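Local coordinates for phospholipase C-beta (PLC-beta) (PDB 3QR0), which is a multidomain phospholipase C of the beta family, combining PH, EF-hand-like, TIM-barrel and C2 domains, with a calcium ion bound in the barrel, at residues S337-L342 against E368-D373; L414-H419 against I468-M473; A423-L428 against E509-M514; Y520-H525 against H538-S543. All coordinates share one frame; numbering follows the deposited sequence.

Contact 1: S337-L342 against E368-D373; sequences SHNTYL and ELDCWD. With CA (calcium ion), chain B.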
# COMPACT_ATOMS: atom_id res chain seq x y z
N SER A 337 6.25 8.02 -8.70
CA SER A 337 5.40 7.71 -9.85
C SER A 337 6.00 8.24 -11.16
O SER A 337 6.50 9.36 -11.21
CB SER A 337 4.02 8.33 -9.63
OG SER A 337 3.30 8.43 -10.84
N HIS A 338 5.93 7.43 -12.22
CA HIS A 338 6.36 7.82 -13.57
C HIS A 338 5.17 8.19 -14.47
O HIS A 338 4.11 7.56 -14.38
CB HIS A 338 7.12 6.66 -14.24
CG HIS A 338 7.42 6.89 -15.69
ND1 HIS A 338 6.84 6.15 -16.70
CD2 HIS A 338 8.24 7.77 -16.30
CE1 HIS A 338 7.28 6.58 -17.87
NE2 HIS A 338 8.14 7.56 -17.65
N ASN A 339 5.36 9.18 -15.36
CA ASN A 339 4.31 9.71 -16.26
C ASN A 339 2.95 9.59 -15.60
O ASN A 339 2.05 8.88 -16.07
CB ASN A 339 4.31 9.03 -17.65
CG ASN A 339 5.41 9.56 -18.59
OD1 ASN A 339 6.12 10.53 -18.29
ND2 ASN A 339 5.55 8.92 -19.75
N THR A 340 2.83 10.28 -14.48
CA THR A 340 1.73 10.14 -13.53
C THR A 340 0.37 10.42 -14.16
O THR A 340 -0.64 9.81 -13.79
CB THR A 340 1.94 11.11 -12.35
OG1 THR A 340 3.28 10.97 -11.86
CG2 THR A 340 0.94 10.86 -11.22
N TYR A 341 0.36 11.35 -15.12
CA TYR A 341 -0.85 11.74 -15.86
C TYR A 341 -1.52 10.60 -16.65
O TYR A 341 -2.71 10.69 -16.94
CB TYR A 341 -0.54 12.93 -16.80
CG TYR A 341 0.57 12.66 -17.79
CD1 TYR A 341 0.28 12.17 -19.07
CD2 TYR A 341 1.90 12.88 -17.46
CE1 TYR A 341 1.29 11.92 -19.98
CE2 TYR A 341 2.92 12.62 -18.36
CZ TYR A 341 2.60 12.14 -19.63
OH TYR A 341 3.60 11.88 -20.53
N LEU A 342 -0.78 9.55 -16.98
CA LEU A 342 -1.32 8.45 -17.79
C LEU A 342 -2.06 7.41 -16.95
O LEU A 342 -1.55 6.94 -15.93
CB LEU A 342 -0.20 7.77 -18.59
CG LEU A 342 0.48 8.66 -19.64
CD1 LEU A 342 1.67 7.94 -20.27
CD2 LEU A 342 -0.51 9.13 -20.71
N GLU A 368 5.35 13.05 -11.83
CA GLU A 368 5.88 13.58 -13.08
C GLU A 368 4.81 14.35 -13.85
O GLU A 368 3.66 13.92 -13.95
CB GLU A 368 6.43 12.44 -13.93
CG GLU A 368 7.14 12.91 -15.19
CD GLU A 368 7.90 11.80 -15.87
OE1 GLU A 368 7.80 10.65 -15.41
OE2 GLU A 368 8.59 12.06 -16.88
N LEU A 369 5.22 15.49 -14.39
CA LEU A 369 4.37 16.34 -15.21
C LEU A 369 5.13 16.63 -16.50
O LEU A 369 6.16 17.30 -16.49
CB LEU A 369 4.05 17.66 -14.48
CG LEU A 369 3.20 17.65 -13.20
CD1 LEU A 369 3.90 16.99 -12.01
CD2 LEU A 369 2.79 19.08 -12.82
N ASP A 370 4.61 16.09 -17.61
CA ASP A 370 5.17 16.33 -18.95
C ASP A 370 4.44 17.52 -19.55
O ASP A 370 3.29 17.39 -20.00
CB ASP A 370 4.97 15.11 -19.86
CG ASP A 370 5.87 13.95 -19.52
OD1 ASP A 370 6.56 13.97 -18.47
OD2 ASP A 370 5.88 12.97 -20.29
N CYS A 371 5.11 18.67 -19.59
CA CYS A 371 4.47 19.92 -19.98
C CYS A 371 4.75 20.29 -21.44
O CYS A 371 5.90 20.30 -21.87
CB CYS A 371 4.93 21.05 -19.05
SG CYS A 371 4.73 20.65 -17.30
N TRP A 372 3.68 20.59 -22.18
CA TRP A 372 3.77 20.97 -23.59
C TRP A 372 2.93 22.23 -23.85
O TRP A 372 2.01 22.56 -23.09
CB TRP A 372 3.27 19.82 -24.49
CG TRP A 372 4.08 18.56 -24.34
CD1 TRP A 372 3.92 17.59 -23.39
CD2 TRP A 372 5.17 18.13 -25.17
NE1 TRP A 372 4.84 16.58 -23.58
CE2 TRP A 372 5.63 16.89 -24.66
CE3 TRP A 372 5.80 18.67 -26.30
CZ2 TRP A 372 6.69 16.19 -25.23
CZ3 TRP A 372 6.87 17.97 -26.87
CH2 TRP A 372 7.30 16.74 -26.33
N ASP A 373 3.26 22.93 -24.94
CA ASP A 373 2.49 24.11 -25.35
C ASP A 373 1.09 23.67 -25.78
O ASP A 373 0.96 22.78 -26.60
CB ASP A 373 3.16 24.83 -26.53
CG ASP A 373 4.37 25.65 -26.12
OD1 ASP A 373 4.63 25.82 -24.91
OD2 ASP A 373 5.09 26.14 -27.02
CA CA B . 7.80 11.83 -19.11
O HOH W 1 9.17 9.82 -19.00
O HOH W 2 7.85 10.62 -21.25

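Contact 2: L414-H419 against I468-M473; sequences LSFENH and IKNKKM. With CA (calcium ion), chain B.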
# COMPACT_ATOMS: atom_id res chain seq x y z
N LEU A 414 8.01 17.32 -7.53
CA LEU A 414 7.38 17.30 -8.85
C LEU A 414 8.46 17.30 -9.92
O LEU A 414 9.23 18.25 -10.04
CB LEU A 414 6.46 18.50 -9.03
CG LEU A 414 5.37 18.69 -7.97
CD1 LEU A 414 4.52 19.90 -8.32
CD2 LEU A 414 4.52 17.44 -7.84
N SER A 415 8.51 16.21 -10.68
CA SER A 415 9.46 16.06 -11.77
C SER A 415 8.84 16.65 -13.04
O SER A 415 7.91 16.06 -13.61
CB SER A 415 9.82 14.58 -11.96
OG SER A 415 10.71 14.40 -13.06
N PHE A 416 9.33 17.82 -13.44
CA PHE A 416 8.90 18.48 -14.66
C PHE A 416 9.74 18.00 -15.85
O PHE A 416 10.96 18.09 -15.84
CB PHE A 416 9.04 20.00 -14.54
CG PHE A 416 7.91 20.67 -13.80
CD1 PHE A 416 7.13 21.64 -14.42
CD2 PHE A 416 7.62 20.33 -12.49
CE1 PHE A 416 6.08 22.26 -13.74
CE2 PHE A 416 6.58 20.94 -11.80
CZ PHE A 416 5.81 21.91 -12.42
N GLU A 417 9.07 17.49 -16.87
CA GLU A 417 9.68 17.30 -18.17
C GLU A 417 9.13 18.44 -19.02
O GLU A 417 7.99 18.39 -19.47
CB GLU A 417 9.33 15.94 -18.75
CG GLU A 417 10.18 15.53 -19.93
CD GLU A 417 9.63 14.31 -20.64
OE1 GLU A 417 9.48 13.26 -19.98
OE2 GLU A 417 9.34 14.41 -21.85
N ASN A 418 9.95 19.47 -19.19
CA ASN A 418 9.48 20.76 -19.69
C ASN A 418 9.74 20.93 -21.18
O ASN A 418 10.88 20.97 -21.62
CB ASN A 418 10.20 21.85 -18.89
CG ASN A 418 9.50 23.18 -18.94
OD1 ASN A 418 8.73 23.47 -19.86
ND2 ASN A 418 9.79 24.02 -17.95
N HIS A 419 8.67 21.04 -21.97
CA HIS A 419 8.80 21.27 -23.41
C HIS A 419 8.17 22.59 -23.85
O HIS A 419 7.99 22.83 -25.04
CB HIS A 419 8.18 20.12 -24.20
CG HIS A 419 8.77 18.79 -23.85
ND1 HIS A 419 9.89 18.30 -24.48
CD2 HIS A 419 8.41 17.87 -22.93
CE1 HIS A 419 10.20 17.12 -23.96
NE2 HIS A 419 9.32 16.83 -23.02
N ILE A 468 10.24 21.57 -6.70
CA ILE A 468 10.20 21.52 -8.15
C ILE A 468 11.52 21.03 -8.70
O ILE A 468 12.56 21.63 -8.45
CB ILE A 468 9.92 22.91 -8.78
CG1 ILE A 468 8.66 23.54 -8.19
CG2 ILE A 468 9.79 22.78 -10.30
CD1 ILE A 468 7.41 22.71 -8.36
N LYS A 469 11.46 19.94 -9.47
CA LYS A 469 12.60 19.42 -10.20
C LYS A 469 12.45 19.83 -11.66
O LYS A 469 11.59 19.33 -12.38
CB LYS A 469 12.68 17.90 -10.06
CG LYS A 469 13.68 17.21 -10.99
CD LYS A 469 13.53 15.69 -10.93
CE LYS A 469 14.13 15.01 -12.16
NZ LYS A 469 13.48 15.43 -13.45
N ASN A 470 13.30 20.76 -12.08
CA ASN A 470 13.30 21.30 -13.43
C ASN A 470 14.69 21.83 -13.74
O ASN A 470 15.42 22.21 -12.83
CB ASN A 470 12.27 22.42 -13.55
CG ASN A 470 12.01 22.85 -14.99
OD1 ASN A 470 11.08 22.36 -15.63
ND2 ASN A 470 12.83 23.76 -15.51
N LYS A 471 15.06 21.84 -15.02
CA LYS A 471 16.33 22.42 -15.43
C LYS A 471 16.42 23.84 -14.91
O LYS A 471 15.41 24.55 -14.83
CB LYS A 471 16.46 22.42 -16.96
CG LYS A 471 16.63 21.04 -17.58
CD LYS A 471 16.32 21.04 -19.08
CE LYS A 471 17.34 21.82 -19.89
NZ LYS A 471 17.13 21.63 -21.36
N LYS A 472 17.63 24.25 -14.51
CA LYS A 472 17.89 25.64 -14.17
C LYS A 472 18.48 26.33 -15.38
O LYS A 472 18.78 25.67 -16.39
CB LYS A 472 18.82 25.75 -12.95
CG LYS A 472 18.11 25.46 -11.63
CD LYS A 472 18.95 25.83 -10.41
CE LYS A 472 18.88 27.31 -10.07
NZ LYS A 472 17.57 27.72 -9.49
N MET A 473 18.63 27.65 -15.31
CA MET A 473 19.13 28.42 -16.45
C MET A 473 20.55 28.00 -16.84
O MET A 473 21.41 27.80 -15.98
CB MET A 473 19.07 29.92 -16.16
CG MET A 473 17.65 30.48 -16.19
SD MET A 473 17.55 32.10 -16.97
CE MET A 473 17.96 31.68 -18.66
CA CA B . 7.80 11.83 -19.11
O HOH W 3 13.15 17.92 -14.58
O HOH W 2 7.85 10.62 -21.25
O HOH W 1 9.17 9.82 -19.00

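Contact 3: A423-L428 against E509-M514; sequences AQQKLL and EAAEEM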
# COMPACT_ATOMS: atom_id res chain seq x y z
N ALA A 423 6.82 31.72 -23.08
CA ALA A 423 5.54 32.34 -22.72
C ALA A 423 4.67 31.40 -21.88
O ALA A 423 4.05 31.83 -20.89
CB ALA A 423 4.78 32.78 -23.99
N GLN A 424 4.61 30.13 -22.26
CA GLN A 424 3.81 29.17 -21.52
C GLN A 424 4.51 28.67 -20.24
O GLN A 424 3.84 28.30 -19.29
CB GLN A 424 3.33 28.04 -22.43
CG GLN A 424 2.39 28.56 -23.54
CD GLN A 424 1.51 27.50 -24.18
OE1 GLN A 424 1.07 26.55 -23.52
NE2 GLN A 424 1.21 27.67 -25.46
N GLN A 425 5.85 28.70 -20.22
CA GLN A 425 6.62 28.45 -18.99
C GLN A 425 6.35 29.51 -17.92
O GLN A 425 6.36 29.21 -16.72
CB GLN A 425 8.13 28.38 -19.27
CG GLN A 425 8.58 27.08 -19.91
CD GLN A 425 10.09 26.92 -19.92
OE1 GLN A 425 10.76 27.12 -18.90
NE2 GLN A 425 10.64 26.54 -21.06
N LYS A 426 6.12 30.75 -18.34
CA LYS A 426 5.71 31.81 -17.42
C LYS A 426 4.40 31.43 -16.74
O LYS A 426 4.23 31.66 -15.54
CB LYS A 426 5.55 33.14 -18.15
CG LYS A 426 6.87 33.84 -18.44
CD LYS A 426 6.68 34.99 -19.42
CE LYS A 426 7.95 35.81 -19.56
NZ LYS A 426 8.17 36.75 -18.40
N LEU A 427 3.50 30.83 -17.52
CA LEU A 427 2.22 30.39 -17.00
C LEU A 427 2.37 29.18 -16.08
O LEU A 427 1.69 29.11 -15.05
CB LEU A 427 1.24 30.10 -18.15
CG LEU A 427 0.90 31.32 -19.00
CD1 LEU A 427 0.07 30.93 -20.21
CD2 LEU A 427 0.16 32.38 -18.16
N LEU A 428 3.25 28.24 -16.43
CA LEU A 428 3.55 27.11 -15.53
C LEU A 428 3.95 27.64 -14.16
O LEU A 428 3.39 27.23 -13.14
CB LEU A 428 4.69 26.24 -16.07
CG LEU A 428 4.53 25.48 -17.38
CD1 LEU A 428 5.82 24.74 -17.71
CD2 LEU A 428 3.36 24.51 -17.34
N GLU A 509 14.85 24.80 -23.06
CA GLU A 509 15.70 25.53 -22.12
C GLU A 509 14.80 26.13 -21.05
O GLU A 509 13.64 26.45 -21.31
CB GLU A 509 16.48 26.67 -22.81
CG GLU A 509 17.22 26.28 -24.08
CD GLU A 509 18.15 25.09 -23.90
OE1 GLU A 509 18.82 25.01 -22.85
OE2 GLU A 509 18.20 24.25 -24.82
N ALA A 510 15.33 26.27 -19.84
CA ALA A 510 14.54 26.79 -18.73
C ALA A 510 14.35 28.29 -18.88
O ALA A 510 15.30 29.02 -19.18
CB ALA A 510 15.21 26.47 -17.40
N ALA A 511 13.12 28.74 -18.70
CA ALA A 511 12.83 30.15 -18.53
C ALA A 511 13.26 30.52 -17.11
O ALA A 511 13.35 29.65 -16.24
CB ALA A 511 11.36 30.44 -18.73
N GLU A 512 13.51 31.80 -16.88
CA GLU A 512 13.97 32.26 -15.57
C GLU A 512 12.92 32.04 -14.47
O GLU A 512 13.28 31.73 -13.33
CB GLU A 512 14.41 33.73 -15.63
CG GLU A 512 15.06 34.23 -14.34
CD GLU A 512 16.09 35.34 -14.57
OE1 GLU A 512 15.90 36.17 -15.48
OE2 GLU A 512 17.10 35.37 -13.83
N GLU A 513 11.64 32.17 -14.80
CA GLU A 513 10.57 31.97 -13.81
C GLU A 513 10.48 30.52 -13.33
O GLU A 513 10.14 30.28 -12.17
CB GLU A 513 9.20 32.39 -14.36
CG GLU A 513 9.01 33.90 -14.52
CD GLU A 513 9.50 34.43 -15.85
OE1 GLU A 513 9.20 35.61 -16.15
OE2 GLU A 513 10.19 33.70 -16.59
N MET A 514 10.75 29.56 -14.21
CA MET A 514 10.77 28.15 -13.82
C MET A 514 12.07 27.82 -13.10
O MET A 514 12.06 27.18 -12.06
CB MET A 514 10.59 27.21 -15.02
CG MET A 514 9.14 26.99 -15.43
SD MET A 514 8.07 26.42 -14.09
CE MET A 514 8.86 24.86 -13.68
O HOH W 4 11.16 35.03 -18.51

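Contact 4: Y520-H525 against H538-S543; sequences YIQPVH and HYEMSS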
# COMPACT_ATOMS: atom_id res chain seq x y z
N TYR A 520 16.82 22.47 -4.30
CA TYR A 520 17.48 21.27 -3.77
C TYR A 520 17.44 20.08 -4.71
O TYR A 520 18.23 19.14 -4.55
CB TYR A 520 16.87 20.88 -2.41
CG TYR A 520 17.14 21.92 -1.36
CD1 TYR A 520 18.43 22.13 -0.88
CD2 TYR A 520 16.11 22.71 -0.86
CE1 TYR A 520 18.69 23.09 0.07
CE2 TYR A 520 16.36 23.67 0.10
CZ TYR A 520 17.65 23.87 0.56
OH TYR A 520 17.90 24.82 1.51
N ILE A 521 16.54 20.11 -5.69
CA ILE A 521 16.38 18.99 -6.60
C ILE A 521 16.69 19.46 -8.01
O ILE A 521 15.80 19.55 -8.85
CB ILE A 521 14.96 18.36 -6.55
CG1 ILE A 521 14.44 18.27 -5.11
CG2 ILE A 521 14.98 16.98 -7.20
CD1 ILE A 521 15.26 17.37 -4.20
N GLN A 522 17.96 19.77 -8.25
CA GLN A 522 18.38 20.30 -9.53
C GLN A 522 18.85 19.19 -10.45
O GLN A 522 19.89 18.58 -10.20
CB GLN A 522 19.49 21.34 -9.36
CG GLN A 522 19.85 22.04 -10.64
CD GLN A 522 21.04 22.96 -10.50
OE1 GLN A 522 21.39 23.39 -9.40
NE2 GLN A 522 21.66 23.28 -11.64
N PRO A 523 18.10 18.91 -11.54
CA PRO A 523 18.51 17.87 -12.46
C PRO A 523 19.65 18.33 -13.36
O PRO A 523 19.54 19.38 -13.99
CB PRO A 523 17.25 17.60 -13.28
CG PRO A 523 16.50 18.89 -13.26
CD PRO A 523 16.92 19.65 -12.02
N VAL A 524 20.73 17.56 -13.40
CA VAL A 524 21.88 17.87 -14.23
C VAL A 524 22.27 16.66 -15.06
O VAL A 524 21.96 15.52 -14.69
CB VAL A 524 23.10 18.33 -13.40
CG1 VAL A 524 22.76 19.59 -12.60
CG2 VAL A 524 23.58 17.21 -12.47
N HIS A 525 22.95 16.92 -16.17
CA HIS A 525 23.54 15.90 -17.02
C HIS A 525 24.55 15.07 -16.22
O HIS A 525 25.47 15.63 -15.62
CB HIS A 525 24.23 16.61 -18.20
CG HIS A 525 24.93 15.70 -19.17
ND1 HIS A 525 24.26 14.98 -20.13
CD2 HIS A 525 26.24 15.44 -19.34
CE1 HIS A 525 25.13 14.28 -20.84
NE2 HIS A 525 26.34 14.55 -20.38
N HIS A 538 25.47 18.57 -3.31
CA HIS A 538 24.47 17.62 -2.83
C HIS A 538 23.07 17.88 -3.41
O HIS A 538 22.19 17.03 -3.33
CB HIS A 538 24.38 17.65 -1.30
CG HIS A 538 25.62 17.18 -0.60
ND1 HIS A 538 25.59 16.32 0.47
CD2 HIS A 538 26.93 17.47 -0.80
CE1 HIS A 538 26.81 16.10 0.91
NE2 HIS A 538 27.65 16.79 0.15
N TYR A 539 22.89 19.07 -3.98
CA TYR A 539 21.61 19.51 -4.54
C TYR A 539 21.54 19.27 -6.06
O TYR A 539 20.52 19.56 -6.69
CB TYR A 539 21.39 20.99 -4.25
CG TYR A 539 22.55 21.85 -4.68
CD1 TYR A 539 22.65 22.30 -5.98
CD2 TYR A 539 23.56 22.20 -3.78
CE1 TYR A 539 23.71 23.07 -6.40
CE2 TYR A 539 24.63 22.97 -4.19
CZ TYR A 539 24.70 23.41 -5.50
OH TYR A 539 25.74 24.18 -5.94
N GLU A 540 22.62 18.75 -6.64
CA GLU A 540 22.57 18.28 -8.01
C GLU A 540 22.15 16.82 -8.00
O GLU A 540 22.59 16.04 -7.15
CB GLU A 540 23.90 18.48 -8.73
CG GLU A 540 24.19 19.95 -9.03
CD GLU A 540 25.34 20.14 -10.00
OE1 GLU A 540 26.10 19.18 -10.25
OE2 GLU A 540 25.49 21.28 -10.49
N MET A 541 21.26 16.47 -8.91
CA MET A 541 20.77 15.10 -9.01
C MET A 541 20.64 14.73 -10.47
O MET A 541 20.74 15.58 -11.35
CB MET A 541 19.42 14.94 -8.28
CG MET A 541 18.27 15.79 -8.82
SD MET A 541 17.40 15.06 -10.23
CE MET A 541 16.60 13.66 -9.47
N SER A 542 20.45 13.44 -10.72
CA SER A 542 20.25 12.98 -12.07
C SER A 542 19.03 12.08 -12.14
O SER A 542 18.75 11.31 -11.22
CB SER A 542 21.50 12.28 -12.60
OG SER A 542 22.47 13.26 -12.99
N SER A 543 18.28 12.24 -13.23
CA SER A 543 17.12 11.41 -13.50
C SER A 543 17.53 10.53 -14.67
O SER A 543 17.75 11.03 -15.77
CB SER A 543 15.92 12.29 -13.85
OG SER A 543 14.73 11.51 -13.97
O HOH W 5 19.26 14.15 -15.18

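Contact 1: S337-L342 against E368-D373
Metal coordination holds this contact together: three side chains from the loop segment 337-342 and from strand 366-372 converge on one calcium ion. N339 OD1 gives the shortest of these bonds, 2.3 Å to the ion. E368 reaches in with an extended chain, its CG anti to the backbone N (chi1 -174°), and binds through OE2 at 2.4 Å from the calcium. D370 binds with both carboxylate oxygens, its plane nearly perpendicular to the N339 amide. Two waters and E417, on the adjacent strand, complete the shell.

Hydrogen bonds then fix the ligands. E368 OE1, the oxygen turned from the metal, takes the backbone N of N339 at 2.8 Å from above the carboxylate plane, and it also meets R570 in a salt bridge. The backbone N of E368 gives a nearly straight bond (170°) to T340 OG1, 2.9 Å away; that hydroxyl in turn pairs with S337 OG. Y341, its ring in the crowded chi1 position, crosses D370 at about a right angle and donates from OH to D370 OD2 over a short 2.5 Å.

A second shell works through H338 NE2, 2.8 Å from one metal-bound water, while its ND1 is bonded to N599. Q346 holds N339 ND2. The calcium's charge and the donors on these oxygens (phenol, backbone N-H and arginine) should offset the repulsion of three gathered carboxylates and favour their ionised form.

Contact 2: L414-H419 against I468-M473
Two parallel strands meet side by side here, L414 level with I468 and S415 with K469, and this is where the packing is tight. K469 N donates to L414 O at 2.9 Å, and F416 N to K469 O at 2.9 Å, nearly along the C=O axis. On the face carrying L414 and I468, the two CD1 methyls touch at 4.0 Å. I468 CG2 lies obliquely to the F416 ring, 3.9 Å from CD2. M514 and helix 422-436 cover this side.

On the face of S415 and K469, the lysine runs extended until chi4 bends it (-61°), bringing NZ 3.0 Å from S415 OG. A water accepts from that NZ and donates to F416 O and K469 O.

The strand pairing stops at K469; N470 OD1 still takes N418 ND2 on a lone pair, 3.1 Å away, and beyond it the chains part, the rest to M473 turning toward solvent. E417 points away from segment 468-473 and binds the calcium through OE1, while OE2 accepts H419 NE2 at 2.7 Å and also T503 OG1. The carboxylate is thus held between metal, imidazole and hydroxyl, which should limit its rotation and stabilise its negative charge.

Contact 3: A423-L428 against E509-M514
Helix 422-436, which follows strand 412-418 of the TIM barrel, packs its residues Q425, K426 and L428 against the N-terminal end of the short helix 512-515, with A511 at the N-cap position. Q425 carries the contact. Its chain leaves CB with CG anti to the carbonyl carbon and runs extended, so that the amide lies alongside the backbone of 509-511 and bonds to it twice. NE2 donates to E509 O over 3.0 Å, almost straight at 171° and in the plane of both the amide and the carbonyl. OE1 accepts A511 N at 2.9 Å, the donor standing 37° above the carbonyl plane. The glutamine therefore offers a donor and an acceptor to a non-helical piece of chain. NE2 also bonds strongly to C420 O, in the loop just before the helix. A511 CB tucks beneath this group, 3.4 Å from Q425 OE1.

At the more exposed end, K426 and E513 cross obliquely. The lysine bends at chi4 and the glutamate at chi2 (87°), closing a salt bridge from K426 NZ to E513 OE1, 2.7 Å, the oxygen met from above the carboxylate plane. A water donates to E513 OE2. Towards the buried side M514, bent at chi2 and chi3, lies over Q425 and turns its sulfur to the next helix turn, where M514 SD sits 3.9 Å from L428 CB.

Contact 4: Y520-H525 against H538-S543
Two short strands run parallel, with Q522 paired to E540 and P523 to M541, and three backbone bonds zigzag between them: Q522 N to Y539 O (3.0 Å), M541 N to Q522 O (2.8 Å) and V524 N to M541 O (2.9 Å). The first and last run nearly along the acceptor's C=O axis; the middle one comes from above the carbonyl plane. S542 continues the series with a side chain, OG donating to V524 O at 2.9 Å. A water joins that same carbonyl to S543 N.

On the face of P523 and M541, the methionine starts from the crowded chi1 position and folds at chi2 and chi3, so it lies back over the neighbouring strand. Its SD rests 4.0 Å from P523 CB, and its CG meets I521 CG2 at 3.9 Å. K469 and R570 also touch this methionine.

The face of Q522 and E540 is more polar. The Q522 amide lies beside the Y539 ring, pointing the same way and with the planes only 22° apart, and OE1 comes to the ring edge in its plane, 3.8 Å from Y539 CD1. V524 crosses E540 at about a right angle, CG1 against the carboxylate carbon; the carboxylate itself is held by K535 and R537. Strand 522-523, helix 529-535 and strand 540-545 make up a beta-alpha-beta unit, the parallel crossover from which TIM barrels such as that of phospholipase C are built.

How the contacts relate
From the N terminus, contact 1 closes the loop that carries helix 354-361, bringing residues 337-342 back to strand 366-372. Contact 2 then joins strands 412-418 and 466-469 across helix 422-436; the first of these also pairs with strand 366-372, so contacts 1 and 2 share a sheet, the calcium ion and two waters. Contact 3 crosses contact 2 in the chain: it starts on the intervening helix and ends beyond strand 466-469, at 509-514, with the two centres about 10 Å apart. Contact 4 follows in series, spanning helix 529-535. It touches contact 2, where K469 to K472 meet Q522, P523 and S543, linking the X and Y parts of the barrel.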